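PDB 2I5G: amidohydrolase from Pseudomonas aeruginosa, which probably hydrolyses dipeptides as a metal-dependent dipeptidase of the M19 (membrane dipeptidase) family. Local coordinates for residues A8-I13 and I77-K81; F47-V51 and Y104-F108; F98-I102 and F140-I144; M212-L217 and F275-P281. The protein carries 2 engineered substitutions. Residues are numbered along the deposited sequence.

Interaction 1: A8-I13 and I77-K81; sequences ADSIVI and IRKAK
A single lysine can join a loop to a helix through both its aliphatic chain and its charged end, and Lys81 does so here. Residues 8-13 run from the last turn of helix 5-8 to the start of the first barrel strand, 13-17: Ala8 is still helical, Asp9 is the first residue to depart from helical angles, and from Ser10 (phi/psi -139/158) the chain is extended. Residues 77-81 are a regular part of helix 74-82, with Lys81 N bonded to Ile77 O at 3.2 Å. The backbones are nearest at Ile11 and Lys81, whose CA atoms lie 7.1 Å apart.

The polar interactions belong to Lys81. Its side chain (chi1 -140°, between wells, then m, t, m) reaches across the gap, and NZ donates to Ala8 O at 3.1 Å and to Ser10 O at 2.8 Å, bridging the carbonyls on either side of Asp9 in sequence.

The apolar interactions follow the extended part of the loop. Ile11 (m, m) sets CD1 3.2 Å from Lys81 CG, a tight approach, and CG2 4.1 Å from Ile77 CG2. Farther on, Ile13 CD1 (m, t) meets Ile77 CD1 at 3.9 Å. Helix 304-323 adds Val316 against both Ile11 and Ile13.

One lysine thus serves two environments: its methylenes extend the isoleucine packing, while its ammonium holds two carbonyls, one ending helix 5-8 and one in the extended loop beyond.

Interaction 2: F47-V51 and Y104-F108; sequences FQATV and YVEVF
An aromatic cluster of Phe47, Tyr104 and Phe108 joins two helices on the outside of the TIM-barrel-like fold, illustrating how large rings can bridge helices too far apart for close backbone packing. Helix 47-63 contributes its first turn, residues 47-51, and helix 103-110 contributes residues 104-108. The two short axes run almost parallel, 8° apart in direction, yet approach no closer than 12.4 Å. The register is even: the CA atoms of Phe47 and Tyr104 are 8.2 Å apart, and those of Val51 and Phe108, one turn later, also 8.2 Å.

Phe47 (chi1 t, chi2 69°) projects across the gap and is the hub. Its ring stacks face-to-face on that of Tyr104 (chi1 m), with centroids 4.0 Å apart and planes at 27°; Phe47 CD1 lies 3.3 Å from Tyr104 CD1. Phe108, with chi1 at -79°, swings its ring toward the other helix and meets Phe47 obliquely, centroids 5.3 Å apart and planes at 58°, with Phe108 CZ 3.4 Å from Phe47 CD1. Val107 CG1 touches the edge of the Phe47 ring, 4.4 Å from CE1.

Behind the cluster, Phe108 packs edge-to-face with Phe92, tying the helices to the end of strand 86-92. Thr50 OG1 bonds back to Gly46 O, whereas its methyl faces the cluster: Thr50 CG2 lies 3.7 Å from Phe108 CE1, and Val51 CG2 lies 3.9 Å from that same CE1.

Interaction 3: F98-I102 and F140-I144; sequences FEDQI and FGREI
Three residues, Ile102, Phe140 and Ile144, have the most surface buried here, and they exemplify a loop packed on a helix without direct hydrogen bonds, largely through apolar side chains. Residues 98-101 form a type II' beta turn, with Glu99 at phi/psi 52/-125 and Gln101 N bonded to Phe98 O at 3.0 Å; Ile102 follows it. Residues 140-144 are helical. Nearest CA pairs are Asp100-Phe140 at 8.3 Å and Ile102-Ile144 at 6.1 Å.

Phe140 (chi1 t, chi2 66°) fills the concave side of the turn. Its CZ lies 3.4 Å from Asp100 O, its CE2 3.7 Å from Glu99 O, and Gln101 N approaches the ring edge, 4.1 Å from CZ. Ile102 (m, t) reaches over to the helix, placing CG1 3.7 Å from Phe140 CE1 and CD1 3.5 Å from Glu143 OE1. Ile144 (m, m) sits one turn after Phe140; its CD1 is 4.1 Å from Ile102 CG1 and its CG2 4.1 Å from Phe98 CD2.

Within the loop, Gln101 NE2 donates to Asp100 OD2 at a very short 2.5 Å. The second subunit supplies Arg270, in a salt bridge with Glu143 OE2, Tyr268, whose hydroxyl bonds Asp100 O and Ile102 N, and Lys266, in a cation-pi contact with Phe140. The contact thus belongs to the dimer interface and to the barrel periphery, where the loop after strand 86-92 crosses to helix 139-151 just before helix 103-110 begins.

Interaction 4: M212-L217 and F275-P281; sequences MFAPFL and FGKIVNP
Two loops can pack through interlocking aromatic and proline side chains, as residues 212-217 and 275-281 demonstrate. The first makes a single 3-10 turn at 214-216, with Phe216 N bonded to Phe213 O at 2.9 Å and Leu217 N to Ala214 O at 2.8 Å. The second curves around it, mostly extended from Lys277 onward. Nearest CA pairs are Ala214-Asn280 and Pro215-Phe275, each 5.7 Å.

Phe213 (chi1 -155°, chi2 63°) starts away from the partner loop but brings its ring back to it. Its edge meets the face of Phe275 (chi1 m) in a T-shaped pair, centroids 5.2 Å apart and planes at 80°, and its CZ lies 3.6 Å from CD1 of Ile278 (m, m). Pro215, C-gamma exo, sets CG 3.7 Å from Phe275 CB, while Phe216 (chi1 -39°) brings CZ 4.2 Å from Phe275 CE1.

At the other end Pro281, also C-gamma exo, receives Leu217 (m, t), whose CD1 is 3.6 Å from Pro281 CG. Met212, a selenomethionine (chi1 p, chi2 t), points toward the same proline, with CB 4.2 Å and O 3.4 Å from Pro281 CD. Between these groups Ala214 CB presses to 3.1 Å from Val279 O, and a water accepts from Ala214 N (2.7 Å) and donates to Asn280 OD1 (2.8 Å).

The contact joins the loop following strand 207-210 to the one leading toward helix 291-299, and Phe259 of helix 256-263 packs on both Phe275 and Ile278.

Overall arrangement
Together the four contacts show how the periphery of a barrel-type fold is secured by different chemistry at different places. Interactions 2 and 3 share one run of chain, loop 98-102 leading directly into helix 103-110, and are joined besides by Glu99 OE1, which probably accepts a hydrogen bond from Phe47 N, and by Phe98 packing on Tyr104, Val105 and Phe108. Interaction 3 alone is touched by the second subunit. Interactions 1 and 4 touch neither the others nor each other, though their nearest atoms come to about 9 Å. Interaction 4 is the most buried, apolar with one bridging water; the others are partly buried, and interaction 1 alone carries direct hydrogen bonds between its segments.

Interaction 1: A8-I13 and I77-K81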
loop_
_atom_site.group_PDB
_atom_site.type_symbol
_atom_site.label_atom_id
_atom_site.label_comp_id
_atom_site.label_asym_id
_atom_site.label_seq_id
_atom_site.Cartn_x
_atom_site.Cartn_y
_atom_site.Cartn_z
ATOM N N ALA A 8 -2.002 40.354 17.775
ATOM C CA ALA A 8 -1.339 40.137 19.055
ATOM C C ALA A 8 -2.266 39.541 20.102
ATOM O O ALA A 8 -1.898 38.598 20.796
ATOM C CB ALA A 8 -0.752 41.448 19.569
ATOM N N ASP A 9 -3.463 40.100 20.219
ATOM C CA ASP A 9 -4.444 39.626 21.185
ATOM C C ASP A 9 -5.252 38.481 20.580
ATOM O O ASP A 9 -6.438 38.323 20.876
ATOM C CB ASP A 9 -5.390 40.771 21.571
ATOM C CG ASP A 9 -6.309 40.414 22.735
ATOM O OD1 ASP A 9 -5.812 40.296 23.876
ATOM O OD2 ASP A 9 -7.530 40.247 22.511
ATOM N N SER A 10 -4.618 37.671 19.739
ATOM C CA SER A 10 -5.347 36.576 19.114
ATOM C C SER A 10 -4.592 35.258 19.023
ATOM O O SER A 10 -3.360 35.216 19.077
ATOM C CB SER A 10 -5.807 36.997 17.716
ATOM O OG SER A 10 -6.751 36.079 17.199
ATOM N N ILE A 11 -5.359 34.179 18.897
ATOM C CA ILE A 11 -4.812 32.838 18.768
ATOM C C ILE A 11 -4.590 32.602 17.287
ATOM O O ILE A 11 -5.547 32.468 16.530
ATOM C CB ILE A 11 -5.801 31.772 19.262
ATOM C CG1 ILE A 11 -6.105 31.987 20.742
ATOM C CG2 ILE A 11 -5.228 30.379 19.021
ATOM C CD1 ILE A 11 -4.884 31.894 21.620
ATOM N N VAL A 12 -3.334 32.577 16.860
ATOM C CA VAL A 12 -3.062 32.338 15.452
ATOM C C VAL A 12 -2.516 30.927 15.311
ATOM O O VAL A 12 -1.617 30.513 16.046
ATOM C CB VAL A 12 -2.073 33.398 14.859
ATOM C CG1 VAL A 12 -1.662 34.398 15.932
ATOM C CG2 VAL A 12 -0.863 32.721 14.237
ATOM N N ILE A 13 -3.088 30.187 14.372
ATOM C CA ILE A 13 -2.694 28.811 14.132
ATOM C C ILE A 13 -2.523 28.565 12.650
ATOM O O ILE A 13 -3.234 29.152 11.838
ATOM C CB ILE A 13 -3.756 27.844 14.691
ATOM C CG1 ILE A 13 -3.753 27.923 16.222
ATOM C CG2 ILE A 13 -3.496 26.426 14.196
ATOM C CD1 ILE A 13 -4.753 27.021 16.900
ATOM N N ILE A 77 -2.365 24.835 23.657
ATOM C CA ILE A 77 -2.456 26.009 22.808
ATOM C C ILE A 77 -2.664 27.258 23.649
ATOM O O ILE A 77 -2.064 28.293 23.394
ATOM C CB ILE A 77 -3.595 25.856 21.808
ATOM C CG1 ILE A 77 -3.327 24.625 20.945
ATOM C CG2 ILE A 77 -3.709 27.097 20.952
ATOM C CD1 ILE A 77 -4.255 24.469 19.778
ATOM N N ARG A 78 -3.513 27.147 24.663
ATOM C CA ARG A 78 -3.791 28.257 25.563
ATOM C C ARG A 78 -2.533 28.545 26.369
ATOM O O ARG A 78 -2.212 29.700 26.650
ATOM C CB ARG A 78 -4.959 27.902 26.494
ATOM C CG ARG A 78 -5.013 28.704 27.793
ATOM C CD ARG A 78 -6.373 28.582 28.485
ATOM N NE ARG A 78 -6.851 27.200 28.600
ATOM C CZ ARG A 78 -6.370 26.288 29.445
ATOM N NH1 ARG A 78 -5.381 26.593 30.276
ATOM N NH2 ARG A 78 -6.893 25.067 29.463
ATOM N N LYS A 79 -1.812 27.487 26.722
ATOM C CA LYS A 79 -0.584 27.633 27.488
ATOM C C LYS A 79 0.476 28.366 26.668
ATOM O O LYS A 79 1.112 29.304 27.151
ATOM C CB LYS A 79 -0.057 26.262 27.905
ATOM C CG LYS A 79 1.240 26.334 28.684
ATOM C CD LYS A 79 1.830 24.960 28.978
ATOM C CE LYS A 79 0.940 24.145 29.908
ATOM N NZ LYS A 79 1.511 22.790 30.170
ATOM N N ALA A 80 0.658 27.940 25.425
ATOM C CA ALA A 80 1.642 28.553 24.549
ATOM C C ALA A 80 1.392 30.052 24.378
ATOM O O ALA A 80 2.326 30.857 24.395
ATOM C CB ALA A 80 1.625 27.866 23.197
ATOM N N LYS A 81 0.133 30.427 24.210
ATOM C CA LYS A 81 -0.207 31.830 24.037
ATOM C C LYS A 81 0.128 32.631 25.295
ATOM O O LYS A 81 0.849 33.632 25.233
ATOM C CB LYS A 81 -1.700 31.964 23.715
ATOM C CG LYS A 81 -2.037 33.013 22.662
ATOM C CD LYS A 81 -2.084 34.398 23.233
ATOM C CE LYS A 81 -2.487 35.400 22.160
ATOM N NZ LYS A 81 -1.477 35.491 21.071
#

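Interaction 2: F47-V51 and Y104-F108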
loop_
_atom_site.group_PDB
_atom_site.type_symbol
_atom_site.label_atom_id
_atom_site.label_comp_id
_atom_site.label_asym_id
_atom_site.label_seq_id
_atom_site.Cartn_x
_atom_site.Cartn_y
_atom_site.Cartn_z
ATOM N N PHE A 47 7.353 3.459 9.354
ATOM C CA PHE A 47 7.296 3.562 10.816
ATOM C C PHE A 47 8.568 4.108 11.471
ATOM O O PHE A 47 8.618 5.272 11.868
ATOM C CB PHE A 47 6.963 2.200 11.441
ATOM C CG PHE A 47 6.910 2.222 12.945
ATOM C CD1 PHE A 47 5.886 2.894 13.609
ATOM C CD2 PHE A 47 7.901 1.603 13.699
ATOM C CE1 PHE A 47 5.852 2.952 15.001
ATOM C CE2 PHE A 47 7.876 1.655 15.089
ATOM C CZ PHE A 47 6.848 2.332 15.741
ATOM N N GLN A 48 9.593 3.271 11.587
ATOM C CA GLN A 48 10.838 3.692 12.222
ATOM C C GLN A 48 11.438 4.994 11.690
ATOM O O GLN A 48 11.953 5.796 12.467
ATOM C CB GLN A 48 11.885 2.568 12.158
ATOM C CG GLN A 48 13.169 2.861 12.952
ATOM C CD GLN A 48 13.837 1.605 13.501
ATOM O OE1 GLN A 48 13.395 0.495 13.237
ATOM N NE2 GLN A 48 14.903 1.783 14.271
ATOM N N ALA A 49 11.386 5.225 10.385
ATOM C CA ALA A 49 11.953 6.467 9.864
ATOM C C ALA A 49 11.136 7.650 10.385
ATOM O O ALA A 49 11.683 8.720 10.640
ATOM C CB ALA A 49 11.979 6.458 8.325
ATOM N N THR A 50 9.830 7.451 10.549
ATOM C CA THR A 50 8.970 8.511 11.064
ATOM C C THR A 50 9.303 8.741 12.538
ATOM O O THR A 50 9.392 9.884 12.998
ATOM C CB THR A 50 7.463 8.146 10.918
ATOM O OG1 THR A 50 7.103 8.143 9.527
ATOM C CG2 THR A 50 6.588 9.147 11.669
ATOM N N VAL A 51 9.486 7.648 13.274
ATOM C CA VAL A 51 9.831 7.728 14.689
ATOM C C VAL A 51 11.112 8.549 14.836
ATOM O O VAL A 51 11.244 9.356 15.753
ATOM C CB VAL A 51 10.053 6.312 15.289
ATOM C CG1 VAL A 51 10.602 6.409 16.701
ATOM C CG2 VAL A 51 8.745 5.546 15.289
ATOM N N TYR A 104 -0.237 1.043 15.503
ATOM C CA TYR A 104 0.635 2.210 15.462
ATOM C C TYR A 104 -0.140 3.510 15.565
ATOM O O TYR A 104 0.437 4.555 15.871
ATOM C CB TYR A 104 1.477 2.233 14.181
ATOM C CG TYR A 104 2.532 1.149 14.096
ATOM C CD1 TYR A 104 3.290 0.979 12.941
ATOM C CD2 TYR A 104 2.755 0.279 15.162
ATOM C CE1 TYR A 104 4.241 -0.033 12.845
ATOM C CE2 TYR A 104 3.705 -0.735 15.075
ATOM C CZ TYR A 104 4.440 -0.885 13.915
ATOM O OH TYR A 104 5.366 -1.898 13.826
ATOM N N VAL A 105 -1.442 3.467 15.300
ATOM C CA VAL A 105 -2.226 4.688 15.403
ATOM C C VAL A 105 -2.162 5.172 16.850
ATOM O O VAL A 105 -1.954 6.351 17.109
ATOM C CB VAL A 105 -3.703 4.471 14.997
ATOM C CG1 VAL A 105 -4.501 5.742 15.272
ATOM C CG2 VAL A 105 -3.790 4.102 13.516
ATOM N N GLU A 106 -2.320 4.258 17.794
ATOM C CA GLU A 106 -2.263 4.623 19.204
ATOM C C GLU A 106 -0.836 4.958 19.653
ATOM O O GLU A 106 -0.637 5.792 20.536
ATOM C CB GLU A 106 -2.825 3.482 20.048
ATOM C CG GLU A 106 -2.717 3.682 21.546
ATOM C CD GLU A 106 -3.452 2.603 22.313
ATOM O OE1 GLU A 106 -3.199 1.404 22.050
ATOM O OE2 GLU A 106 -4.285 2.952 23.176
ATOM N N VAL A 107 0.151 4.305 19.043
ATOM C CA VAL A 107 1.556 4.524 19.376
ATOM C C VAL A 107 1.991 5.944 19.050
ATOM O O VAL A 107 2.615 6.618 19.873
ATOM C CB VAL A 107 2.493 3.562 18.594
ATOM C CG1 VAL A 107 3.947 3.903 18.890
ATOM C CG2 VAL A 107 2.205 2.118 18.967
ATOM N N PHE A 108 1.674 6.396 17.841
ATOM C CA PHE A 108 2.065 7.739 17.428
ATOM C C PHE A 108 1.320 8.794 18.216
ATOM O O PHE A 108 1.871 9.849 18.539
ATOM C CB PHE A 108 1.841 7.921 15.926
ATOM C CG PHE A 108 2.916 7.298 15.083
ATOM C CD1 PHE A 108 4.245 7.695 15.231
ATOM C CD2 PHE A 108 2.607 6.312 14.150
ATOM C CE1 PHE A 108 5.252 7.118 14.460
ATOM C CE2 PHE A 108 3.606 5.726 13.374
ATOM C CZ PHE A 108 4.934 6.130 13.528
#

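Interaction 3: F98-I102 and F140-I144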
loop_
_atom_site.group_PDB
_atom_site.type_symbol
_atom_site.label_atom_id
_atom_site.label_comp_id
_atom_site.label_asym_id
_atom_site.label_seq_id
_atom_site.Cartn_x
_atom_site.Cartn_y
_atom_site.Cartn_z
ATOM N N PHE A 98 2.022 4.263 9.504
ATOM C CA PHE A 98 1.359 3.210 10.273
ATOM C C PHE A 98 1.683 1.852 9.660
ATOM O O PHE A 98 1.406 0.809 10.260
ATOM C CB PHE A 98 -0.166 3.353 10.238
ATOM C CG PHE A 98 -0.686 4.637 10.801
ATOM C CD1 PHE A 98 -0.185 5.151 11.991
ATOM C CD2 PHE A 98 -1.735 5.303 10.166
ATOM C CE1 PHE A 98 -0.726 6.308 12.543
ATOM C CE2 PHE A 98 -2.285 6.458 10.705
ATOM C CZ PHE A 98 -1.782 6.962 11.895
ATOM N N GLU A 99 2.255 1.863 8.459
ATOM C CA GLU A 99 2.569 0.625 7.757
ATOM C C GLU A 99 1.313 -0.264 7.712
ATOM O O GLU A 99 0.262 0.182 7.239
ATOM C CB GLU A 99 3.753 -0.080 8.429
ATOM C CG GLU A 99 5.074 0.667 8.200
ATOM C CD GLU A 99 6.310 -0.045 8.759
ATOM O OE1 GLU A 99 7.427 0.488 8.560
ATOM O OE2 GLU A 99 6.171 -1.119 9.389
ATOM N N ASP A 100 1.395 -1.501 8.193
ATOM C CA ASP A 100 0.224 -2.378 8.165
ATOM C C ASP A 100 -0.284 -2.692 9.562
ATOM O O ASP A 100 -1.036 -3.640 9.770
ATOM C CB ASP A 100 0.545 -3.681 7.444
ATOM C CG ASP A 100 1.631 -4.469 8.132
ATOM O OD1 ASP A 100 1.803 -5.660 7.795
ATOM O OD2 ASP A 100 2.318 -3.893 9.003
ATOM N N GLN A 101 0.121 -1.881 10.525
ATOM C CA GLN A 101 -0.295 -2.090 11.896
ATOM C C GLN A 101 -1.304 -1.042 12.322
ATOM O O GLN A 101 -1.044 0.151 12.201
ATOM C CB GLN A 101 0.928 -2.033 12.806
ATOM C CG GLN A 101 2.024 -2.972 12.367
ATOM C CD GLN A 101 1.541 -4.397 12.288
ATOM O OE1 GLN A 101 1.079 -4.966 13.279
ATOM N NE2 GLN A 101 1.635 -4.987 11.107
ATOM N N ILE A 102 -2.451 -1.492 12.819
ATOM C CA ILE A 102 -3.497 -0.589 13.285
ATOM C C ILE A 102 -3.107 -0.161 14.695
ATOM O O ILE A 102 -3.653 0.797 15.251
ATOM C CB ILE A 102 -4.881 -1.294 13.321
ATOM C CG1 ILE A 102 -5.246 -1.803 11.921
ATOM C CG2 ILE A 102 -5.961 -0.324 13.804
ATOM C CD1 ILE A 102 -6.557 -2.584 11.871
ATOM N N PHE A 140 -8.685 -1.999 4.708
ATOM C CA PHE A 140 -7.735 -1.680 5.769
ATOM C C PHE A 140 -7.874 -0.208 6.162
ATOM O O PHE A 140 -7.748 0.154 7.336
ATOM C CB PHE A 140 -6.314 -1.964 5.295
ATOM C CG PHE A 140 -5.275 -1.813 6.364
ATOM C CD1 PHE A 140 -5.254 -2.666 7.462
ATOM C CD2 PHE A 140 -4.300 -0.824 6.269
ATOM C CE1 PHE A 140 -4.275 -2.538 8.453
ATOM C CE2 PHE A 140 -3.313 -0.688 7.258
ATOM C CZ PHE A 140 -3.304 -1.547 8.348
ATOM N N GLY A 141 -8.140 0.639 5.171
ATOM C CA GLY A 141 -8.308 2.057 5.434
ATOM C C GLY A 141 -9.478 2.371 6.356
ATOM O O GLY A 141 -9.415 3.307 7.146
ATOM N N ARG A 142 -10.552 1.596 6.263
ATOM C CA ARG A 142 -11.712 1.834 7.111
ATOM C C ARG A 142 -11.385 1.467 8.553
ATOM O O ARG A 142 -11.971 2.011 9.490
ATOM C CB ARG A 142 -12.909 1.012 6.635
ATOM C CG ARG A 142 -13.278 1.231 5.184
ATOM C CD ARG A 142 -14.519 0.437 4.831
ATOM N NE ARG A 142 -15.723 1.041 5.394
ATOM C CZ ARG A 142 -16.359 2.078 4.855
ATOM N NH1 ARG A 142 -15.912 2.631 3.733
ATOM N NH2 ARG A 142 -17.447 2.566 5.437
ATOM N N GLU A 143 -10.456 0.532 8.731
ATOM C CA GLU A 143 -10.066 0.133 10.073
ATOM C C GLU A 143 -9.165 1.219 10.636
ATOM O O GLU A 143 -9.207 1.518 11.830
ATOM C CB GLU A 143 -9.328 -1.208 10.055
ATOM C CG GLU A 143 -10.155 -2.359 9.505
ATOM C CD GLU A 143 -9.573 -3.725 9.844
ATOM O OE1 GLU A 143 -9.621 -4.115 11.031
ATOM O OE2 GLU A 143 -9.069 -4.404 8.920
ATOM N N ILE A 144 -8.351 1.817 9.772
ATOM C CA ILE A 144 -7.468 2.881 10.219
ATOM C C ILE A 144 -8.277 4.111 10.612
ATOM O O ILE A 144 -7.985 4.746 11.615
ATOM C CB ILE A 144 -6.432 3.261 9.137
ATOM C CG1 ILE A 144 -5.424 2.128 8.962
ATOM C CG2 ILE A 144 -5.677 4.514 9.555
ATOM C CD1 ILE A 144 -4.555 1.876 10.196
#

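Interaction 4: M212-L217 and F275-P281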
loop_
_atom_site.group_PDB
_atom_site.type_symbol
_atom_site.label_atom_id
_atom_site.label_comp_id
_atom_site.label_asym_id
_atom_site.label_seq_id
_atom_site.Cartn_x
_atom_site.Cartn_y
_atom_site.Cartn_z
HETATM N N MSE A 212 -1.607 28.691 0.457
HETATM C CA MSE A 212 -1.109 29.741 -0.430
HETATM C C MSE A 212 0.018 29.283 -1.360
HETATM O O MSE A 212 0.778 30.105 -1.870
HETATM C CB MSE A 212 -0.610 30.918 0.405
HETATM C CG MSE A 212 0.444 30.523 1.420
HETATM SE SE MSE A 212 1.288 32.026 2.278
HETATM C CE MSE A 212 0.214 32.112 3.871
ATOM N N PHE A 213 0.120 27.980 -1.592
ATOM C CA PHE A 213 1.174 27.465 -2.455
ATOM C C PHE A 213 1.069 28.002 -3.880
ATOM O O PHE A 213 0.094 27.738 -4.585
ATOM C CB PHE A 213 1.144 25.944 -2.479
ATOM C CG PHE A 213 2.464 25.335 -2.804
ATOM C CD1 PHE A 213 3.550 25.523 -1.955
ATOM C CD2 PHE A 213 2.634 24.583 -3.958
ATOM C CE1 PHE A 213 4.791 24.972 -2.253
ATOM C CE2 PHE A 213 3.870 24.026 -4.268
ATOM C CZ PHE A 213 4.952 24.219 -3.416
ATOM N N ALA A 214 2.094 28.741 -4.295
ATOM C CA ALA A 214 2.149 29.357 -5.620
ATOM C C ALA A 214 1.541 28.525 -6.748
ATOM O O ALA A 214 0.570 28.944 -7.385
ATOM C CB ALA A 214 3.593 29.723 -5.958
ATOM N N PRO A 215 2.100 27.333 -7.009
ATOM C CA PRO A 215 1.615 26.439 -8.067
ATOM C C PRO A 215 0.096 26.312 -8.179
ATOM O O PRO A 215 -0.444 26.239 -9.289
ATOM C CB PRO A 215 2.269 25.108 -7.706
ATOM C CG PRO A 215 3.575 25.535 -7.141
ATOM C CD PRO A 215 3.181 26.686 -6.242
ATOM N N PHE A 216 -0.588 26.295 -7.034
ATOM C CA PHE A 216 -2.044 26.131 -7.008
ATOM C C PHE A 216 -2.872 27.421 -6.997
ATOM O O PHE A 216 -4.088 27.375 -6.865
ATOM C CB PHE A 216 -2.448 25.264 -5.800
ATOM C CG PHE A 216 -1.514 24.101 -5.528
ATOM C CD1 PHE A 216 -0.891 23.414 -6.572
ATOM C CD2 PHE A 216 -1.265 23.691 -4.222
ATOM C CE1 PHE A 216 -0.036 22.343 -6.316
ATOM C CE2 PHE A 216 -0.409 22.618 -3.960
ATOM C CZ PHE A 216 0.206 21.945 -5.013
ATOM N N LEU A 217 -2.221 28.570 -7.135
ATOM C CA LEU A 217 -2.936 29.845 -7.137
ATOM C C LEU A 217 -3.250 30.295 -8.553
ATOM O O LEU A 217 -2.480 30.038 -9.479
ATOM C CB LEU A 217 -2.109 30.913 -6.416
ATOM C CG LEU A 217 -2.066 30.767 -4.889
ATOM C CD1 LEU A 217 -0.912 31.578 -4.335
ATOM C CD2 LEU A 217 -3.401 31.216 -4.280
ATOM N N PHE A 275 6.300 21.523 -9.869
ATOM C CA PHE A 275 5.753 22.757 -9.316
ATOM C C PHE A 275 6.292 23.982 -10.026
ATOM O O PHE A 275 5.554 24.919 -10.313
ATOM C CB PHE A 275 6.092 22.897 -7.828
ATOM C CG PHE A 275 5.599 21.769 -6.970
ATOM C CD1 PHE A 275 4.331 21.226 -7.158
ATOM C CD2 PHE A 275 6.386 21.284 -5.929
ATOM C CE1 PHE A 275 3.852 20.221 -6.320
ATOM C CE2 PHE A 275 5.917 20.279 -5.087
ATOM C CZ PHE A 275 4.647 19.749 -5.284
ATOM N N GLY A 276 7.588 23.965 -10.305
ATOM C CA GLY A 276 8.218 25.102 -10.940
ATOM C C GLY A 276 8.801 25.964 -9.832
ATOM O O GLY A 276 9.010 25.486 -8.717
ATOM N N LYS A 277 9.060 27.231 -10.131
ATOM C CA LYS A 277 9.613 28.162 -9.155
ATOM C C LYS A 277 8.716 28.249 -7.920
ATOM O O LYS A 277 7.491 28.291 -8.039
ATOM C CB LYS A 277 9.746 29.549 -9.788
ATOM C CG LYS A 277 10.564 29.561 -11.071
ATOM C CD LYS A 277 9.870 30.345 -12.200
ATOM C CE LYS A 277 8.677 29.590 -12.813
ATOM N NZ LYS A 277 7.503 29.449 -11.905
ATOM N N ILE A 278 9.328 28.278 -6.741
ATOM C CA ILE A 278 8.573 28.372 -5.496
ATOM C C ILE A 278 8.622 29.807 -4.978
ATOM O O ILE A 278 9.591 30.230 -4.354
ATOM C CB ILE A 278 9.140 27.418 -4.404
ATOM C CG1 ILE A 278 9.157 25.973 -4.913
ATOM C CG2 ILE A 278 8.281 27.500 -3.147
ATOM C CD1 ILE A 278 7.777 25.420 -5.260
ATOM N N VAL A 279 7.564 30.555 -5.247
ATOM C CA VAL A 279 7.490 31.938 -4.816
ATOM C C VAL A 279 6.186 32.169 -4.072
ATOM O O VAL A 279 5.107 32.118 -4.666
ATOM C CB VAL A 279 7.541 32.871 -6.029
ATOM C CG1 VAL A 279 7.573 34.317 -5.572
ATOM C CG2 VAL A 279 8.760 32.537 -6.885
ATOM N N ASN A 280 6.274 32.419 -2.771
ATOM C CA ASN A 280 5.071 32.655 -1.982
ATOM C C ASN A 280 4.488 34.015 -2.343
ATOM O O ASN A 280 5.201 34.897 -2.828
ATOM C CB ASN A 280 5.389 32.607 -0.486
ATOM C CG ASN A 280 6.070 31.315 -0.075
ATOM O OD1 ASN A 280 5.732 30.235 -0.568
ATOM N ND2 ASN A 280 7.028 31.416 0.842
ATOM N N PRO A 281 3.178 34.202 -2.122
ATOM C CA PRO A 281 2.548 35.483 -2.445
ATOM C C PRO A 281 3.286 36.638 -1.788
ATOM O O PRO A 281 3.747 36.519 -0.657
ATOM C CB PRO A 281 1.137 35.311 -1.906
ATOM C CG PRO A 281 0.880 33.866 -2.136
ATOM C CD PRO A 281 2.171 33.236 -1.655
HETATM O O HOH W 1 4.227 29.553 -2.783
#